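Local coordinates for amino acid adenylation domain-containing protein (PDB 6ULY) that probably selects a keto acid and activates it as the acyl adenylate in a nonribosomal depsipeptide synthetase module, at residues A[20-25]-A[48-53]; A[356-361]-A[367-372]. One frame throughout, in Å; residues are numbered along the deposited sequence.

Two modest contacts, about 50 Å apart between centres and on opposite sides of the chain's centre, show two ways of joining elements in an adenylation domain. Interaction 1 packs one helix against another through leucine methyls and the aliphatic part of a glutamine, with no hydrogen bond between the segments; its leucines are buried, while Thr-23 and Gln-50 are partly exposed. Interaction 2 folds a loop back on the strand that precedes it, using two backbone hydrogen bonds and a phenylalanine that faces inward, while proline and arginine lie at the surface. They share no helix or strand, and neither relies on charge between its own segments.

Interaction 1. Residues A[20-25]-A[48-53]; sequences DVLTEA and QLQGDA. With SO4 (sulfate ion), chain F.
Leu-22 projects from helix 18-26 toward helix 46-62 and divides its two methyls between consecutive residues there. CD1 goes to Leu-49, meeting its CD2 at 3.9 Å, and CD2 rests against Gln-50, 4.0 Å from CG and equally near CA. The leucines cross at a slant rather than lying side by side. Gln-50 therefore joins the apolar contact through its chain, extended beyond CG, while its amide travels on toward Thr-23. NE2 lies 3.8 Å from Thr-23 OG1, a distance of plain contact and not a hydrogen bond. The hydroxyl of Thr-23 is instead turned back on its own helix, where it hydrogen-bonds to Gln-19 O.

Torsions explain the fork. With CG of Leu-22 opposite the backbone N (chi1 -176°) and chi2 near 60°, both methyls are carried across the gap; Leu-49 adopts nearly the same conformation. The axes of segments 20-25 and 48-53 approach to 9.8 Å, and their N-to-C directions differ by 132°, about midway between perpendicular and antiparallel. Away from the interface, the extended Gln-48 gives NE2 to sulfate O1 at 2.8 Å, with the ion probably drawn from the crystallisation liquor. Asp-52 OD2 accepts from Gln-44 NE2, tying helix 46-62 to the strand before it.

Leu-49 probably corresponds to the last leucine of the A1 core motif, L(TS)YxEL, of adenylation domains. Between the two helices the chain forms the antiparallel strands 31-35 and 41-45, the latter at the edge of a large mixed sheet. Trp-86 of helix 78-91 touches Leu-22, Leu-49 and Ala-53, closing over the leucines, whereas Val-21 and Ala-25 pack on helix 224-237.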
loop_
_atom_site.group_PDB
_atom_site.type_symbol
_atom_site.label_atom_id
_atom_site.label_comp_id
_atom_site.label_asym_id
_atom_site.label_seq_id
_atom_site.Cartn_x
_atom_site.Cartn_y
_atom_site.Cartn_z
ATOM N N ASP A 20 14.486 27.669 -21.648
ATOM C CA ASP A 20 14.512 27.924 -23.084
ATOM C C ASP A 20 13.117 27.835 -23.692
ATOM O O ASP A 20 12.822 28.532 -24.668
ATOM C CB ASP A 20 15.459 26.938 -23.776
ATOM C CG ASP A 20 16.863 26.955 -23.186
ATOM O OD1 ASP A 20 17.262 27.985 -22.598
ATOM O OD2 ASP A 20 17.569 25.930 -23.311
ATOM N N VAL A 21 12.249 26.988 -23.132
ATOM C CA VAL A 21 10.872 26.914 -23.615
ATOM C C VAL A 21 10.172 28.250 -23.395
ATOM O O VAL A 21 9.524 28.792 -24.299
ATOM C CB VAL A 21 10.121 25.761 -22.921
ATOM C CG1 VAL A 21 8.635 25.819 -23.249
ATOM C CG2 VAL A 21 10.706 24.408 -23.327
ATOM N N LEU A 22 10.318 28.808 -22.193
ATOM C CA LEU A 22 9.669 30.074 -21.872
ATOM C C LEU A 22 10.249 31.213 -22.698
ATOM O O LEU A 22 9.513 32.103 -23.141
ATOM C CB LEU A 22 9.813 30.358 -20.377
ATOM C CG LEU A 22 9.104 31.605 -19.848
ATOM C CD1 LEU A 22 7.607 31.519 -20.098
ATOM C CD2 LEU A 22 9.391 31.793 -18.369
ATOM N N THR A 23 11.565 31.203 -22.917
ATOM C CA THR A 23 12.196 32.248 -23.716
ATOM C C THR A 23 11.641 32.268 -25.134
ATOM O O THR A 23 11.206 33.314 -25.630
ATOM C CB THR A 23 13.710 32.042 -23.725
ATOM O OG1 THR A 23 14.235 32.365 -22.433
ATOM C CG2 THR A 23 14.375 32.912 -24.788
ATOM N N GLU A 24 11.642 31.114 -25.804
ATOM C CA GLU A 24 11.136 31.065 -27.171
ATOM C C GLU A 24 9.642 31.357 -27.231
ATOM O O GLU A 24 9.161 31.914 -28.224
ATOM C CB GLU A 24 11.428 29.697 -27.789
ATOM C CG GLU A 24 12.917 29.363 -27.905
ATOM C CD GLU A 24 13.661 30.283 -28.861
ATOM O OE1 GLU A 24 13.816 31.483 -28.546
ATOM O OE2 GLU A 24 14.089 29.803 -29.931
ATOM N N ALA A 25 8.895 30.985 -26.190
ATOM C CA ALA A 25 7.465 31.270 -26.175
ATOM C C ALA A 25 7.207 32.759 -25.987
ATOM O O ALA A 25 6.271 33.311 -26.576
ATOM C CB ALA A 25 6.779 30.468 -25.071
ATOM N N GLN A 48 4.298 38.309 -20.885
ATOM C CA GLN A 48 3.878 38.712 -19.546
ATOM C C GLN A 48 4.191 37.627 -18.524
ATOM O O GLN A 48 4.646 37.922 -17.410
ATOM C CB GLN A 48 2.384 39.041 -19.543
ATOM C CG GLN A 48 2.018 40.335 -20.267
ATOM C CD GLN A 48 0.533 40.629 -20.210
ATOM O OE1 GLN A 48 -0.251 40.086 -20.989
ATOM N NE2 GLN A 48 0.137 41.487 -19.279
ATOM N N LEU A 49 3.962 36.361 -18.885
ATOM C CA LEU A 49 4.276 35.269 -17.967
ATOM C C LEU A 49 5.741 35.310 -17.548
ATOM O O LEU A 49 6.060 35.154 -16.363
ATOM C CB LEU A 49 3.933 33.929 -18.619
ATOM C CG LEU A 49 4.331 32.659 -17.862
ATOM C CD1 LEU A 49 3.709 32.613 -16.468
ATOM C CD2 LEU A 49 3.935 31.430 -18.665
ATOM N N GLN A 50 6.645 35.546 -18.500
ATOM C CA GLN A 50 8.066 35.584 -18.166
ATOM C C GLN A 50 8.356 36.682 -17.150
ATOM O O GLN A 50 9.049 36.454 -16.150
ATOM C CB GLN A 50 8.892 35.784 -19.437
ATOM C CG GLN A 50 10.389 35.584 -19.239
ATOM C CD GLN A 50 11.171 35.759 -20.525
ATOM O OE1 GLN A 50 10.730 36.451 -21.444
ATOM N NE2 GLN A 50 12.333 35.122 -20.601
ATOM N N GLY A 51 7.836 37.888 -17.393
ATOM C CA GLY A 51 8.025 38.968 -16.440
ATOM C C GLY A 51 7.337 38.700 -15.115
ATOM O O GLY A 51 7.919 38.909 -14.047
ATOM N N ASP A 52 6.085 38.239 -15.165
ATOM C CA ASP A 52 5.400 37.847 -13.937
ATOM C C ASP A 52 6.201 36.802 -13.171
ATOM O O ASP A 52 6.360 36.907 -11.948
ATOM C CB ASP A 52 4.002 37.325 -14.261
ATOM C CG ASP A 52 3.065 38.430 -14.703
ATOM O OD1 ASP A 52 3.295 39.582 -14.286
ATOM O OD2 ASP A 52 2.108 38.153 -15.461
ATOM N N ALA A 53 6.723 35.792 -13.873
ATOM C CA ALA A 53 7.530 34.776 -13.203
ATOM C C ALA A 53 8.779 35.390 -12.590
ATOM O O ALA A 53 9.217 34.981 -11.508
ATOM C CB ALA A 53 7.902 33.668 -14.188
HETATM S S SO4 F . 1.861 44.539 -17.159
HETATM O O1 SO4 F . 1.707 43.397 -18.013
HETATM O O2 SO4 F . 2.114 44.104 -15.815
HETATM O O3 SO4 F . 2.963 45.335 -17.618
HETATM O O4 SO4 F . 0.663 45.324 -17.192
#

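Interaction 2. Residues A[356-361]-A[367-372]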
loop_
_atom_site.group_PDB
_atom_site.type_symbol
_atom_site.label_atom_id
_atom_site.label_comp_id
_atom_site.label_asym_id
_atom_site.label_seq_id
_atom_site.Cartn_x
_atom_site.Cartn_y
_atom_site.Cartn_z
ATOM N N LEU A 356 -11.573 -2.821 -30.113
ATOM C CA LEU A 356 -11.356 -4.252 -30.289
ATOM C C LEU A 356 -12.313 -5.027 -29.397
ATOM O O LEU A 356 -12.455 -4.712 -28.210
ATOM C CB LEU A 356 -9.913 -4.633 -29.956
ATOM C CG LEU A 356 -8.836 -3.998 -30.834
ATOM C CD1 LEU A 356 -7.457 -4.225 -30.237
ATOM C CD2 LEU A 356 -8.906 -4.553 -32.247
ATOM N N THR A 357 -12.953 -6.043 -29.965
ATOM C CA THR A 357 -13.877 -6.896 -29.235
ATOM C C THR A 357 -13.407 -8.339 -29.327
ATOM O O THR A 357 -13.016 -8.807 -30.400
ATOM C CB THR A 357 -15.306 -6.766 -29.781
ATOM O OG1 THR A 357 -15.844 -5.492 -29.410
ATOM C CG2 THR A 357 -16.201 -7.867 -29.234
ATOM N N PHE A 358 -13.440 -9.035 -28.192
ATOM C CA PHE A 358 -12.940 -10.398 -28.104
ATOM C C PHE A 358 -13.908 -11.250 -27.298
ATOM O O PHE A 358 -14.757 -10.742 -26.562
ATOM C CB PHE A 358 -11.557 -10.462 -27.443
ATOM C CG PHE A 358 -10.521 -9.602 -28.103
ATOM C CD1 PHE A 358 -9.884 -10.024 -29.257
ATOM C CD2 PHE A 358 -10.170 -8.376 -27.559
ATOM C CE1 PHE A 358 -8.919 -9.239 -29.861
ATOM C CE2 PHE A 358 -9.207 -7.588 -28.157
ATOM C CZ PHE A 358 -8.582 -8.020 -29.311
ATOM N N GLU A 359 -13.755 -12.563 -27.438
ATOM C CA GLU A 359 -14.520 -13.494 -26.623
ATOM C C GLU A 359 -14.045 -13.421 -25.177
ATOM O O GLU A 359 -12.845 -13.322 -24.907
ATOM C CB GLU A 359 -14.365 -14.917 -27.159
ATOM C CG GLU A 359 -15.592 -15.796 -26.973
ATOM C CD GLU A 359 -16.699 -15.475 -27.963
ATOM O OE1 GLU A 359 -16.409 -14.836 -28.996
ATOM O OE2 GLU A 359 -17.858 -15.862 -27.709
ATOM N N GLU A 360 -14.997 -13.449 -24.240
ATOM C CA GLU A 360 -14.634 -13.469 -22.826
ATOM C C GLU A 360 -13.845 -14.722 -22.468
ATOM O O GLU A 360 -13.032 -14.701 -21.537
ATOM C CB GLU A 360 -15.888 -13.373 -21.954
ATOM C CG GLU A 360 -16.400 -11.955 -21.754
ATOM C CD GLU A 360 -17.604 -11.883 -20.830
ATOM O OE1 GLU A 360 -17.764 -10.853 -20.140
ATOM O OE2 GLU A 360 -18.388 -12.856 -20.790
ATOM N N THR A 361 -14.065 -15.818 -23.196
ATOM C CA THR A 361 -13.372 -17.063 -22.888
ATOM C C THR A 361 -11.876 -16.963 -23.159
ATOM O O THR A 361 -11.081 -17.640 -22.496
ATOM C CB THR A 361 -13.974 -18.206 -23.703
ATOM O OG1 THR A 361 -15.338 -18.409 -23.310
ATOM C CG2 THR A 361 -13.182 -19.493 -23.498
ATOM N N LEU A 367 -6.059 -13.775 -27.537
ATOM C CA LEU A 367 -7.364 -13.143 -27.674
ATOM C C LEU A 367 -8.001 -13.524 -29.005
ATOM O O LEU A 367 -7.359 -13.462 -30.058
ATOM C CB LEU A 367 -7.226 -11.625 -27.563
ATOM C CG LEU A 367 -6.749 -11.114 -26.203
ATOM C CD1 LEU A 367 -6.400 -9.640 -26.283
ATOM C CD2 LEU A 367 -7.810 -11.360 -25.141
ATOM N N ARG A 368 -9.270 -13.920 -28.951
ATOM C CA ARG A 368 -9.997 -14.361 -30.135
ATOM C C ARG A 368 -11.030 -13.309 -30.513
ATOM O O ARG A 368 -12.002 -13.108 -29.767
ATOM C CB ARG A 368 -10.670 -15.710 -29.877
ATOM C CG ARG A 368 -9.683 -16.876 -29.824
ATOM C CD ARG A 368 -10.281 -18.118 -29.182
ATOM N NE ARG A 368 -9.346 -19.242 -29.211
ATOM C CZ ARG A 368 -9.537 -20.399 -28.583
ATOM N NH1 ARG A 368 -10.632 -20.600 -27.862
ATOM N NH2 ARG A 368 -8.626 -21.359 -28.673
ATOM N N PRO A 369 -10.867 -12.603 -31.633
ATOM C CA PRO A 369 -11.832 -11.555 -31.981
ATOM C C PRO A 369 -13.243 -12.109 -32.103
ATOM O O PRO A 369 -13.456 -13.294 -32.362
ATOM C CB PRO A 369 -11.320 -11.028 -33.325
ATOM C CG PRO A 369 -9.866 -11.354 -33.330
ATOM C CD PRO A 369 -9.739 -12.648 -32.583
ATOM N N ALA A 370 -14.214 -11.223 -31.903
ATOM C CA ALA A 370 -15.617 -11.579 -32.039
ATOM C C ALA A 370 -16.404 -10.315 -32.343
ATOM O O ALA A 370 -15.917 -9.197 -32.159
ATOM C CB ALA A 370 -16.153 -12.258 -30.774
ATOM N N GLU A 371 -17.625 -10.508 -32.824
ATOM C CA GLU A 371 -18.566 -9.412 -33.003
ATOM C C GLU A 371 -19.300 -9.197 -31.686
ATOM O O GLU A 371 -19.750 -10.160 -31.057
ATOM C CB GLU A 371 -19.548 -9.717 -34.135
ATOM C CG GLU A 371 -18.911 -9.705 -35.519
ATOM C CD GLU A 371 -19.242 -8.449 -36.305
ATOM O OE1 GLU A 371 -20.377 -8.351 -36.820
ATOM O OE2 GLU A 371 -18.374 -7.557 -36.400
ATOM N N ALA A 372 -19.399 -7.938 -31.263
ATOM C CA ALA A 372 -19.953 -7.635 -29.951
ATOM C C ALA A 372 -21.338 -8.250 -29.793
ATOM O O ALA A 372 -22.158 -8.226 -30.715
ATOM C CB ALA A 372 -20.017 -6.121 -29.740
#
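Thr-357 and Phe-358 meet residues 367-372 in an isolated beta bridge of antiparallel pattern, where the loop joining strands 355-359 and 377-381 folds back across the first strand. Phe-358 and Pro-369 form its non-hydrogen-bonded pair, a position that suits a proline, which has no N-H to offer. Phe-358 bonds through its backbone to Val-378, so the loop takes the other edge of the strand.

At Thr-357, the carbonyl O accepts from Ala-370 N at 3.1 Å, with the donor standing 44° out of the carbonyl plane; Pro-369 CA adds a CA-H...O contact to the same oxygen. The threonine hydroxyl is engaged by Ser-379.

Next, Phe-358 places its ring with CG opposite the carbonyl carbon (chi1 -55°). Leu-367 CB sits over one face in a CH-pi contact, 3.8 Å from the ring centroid, while Leu-367 CD1 reaches CE2 and CZ. Arg-368 C lies at the ring edge, in plane, and Pro-369 CG brushes CE1. Phe-445 of strand 438-447 meets this ring nearly at right angles and also touches Leu-367.

Glu-359 closes the bridge. Its carboxylate OE2 forms a salt bridge with Arg-373, further along the loop, and its backbone N donates to Arg-368 O at 3.0 Å, nearly in line with that C=O bond (165°).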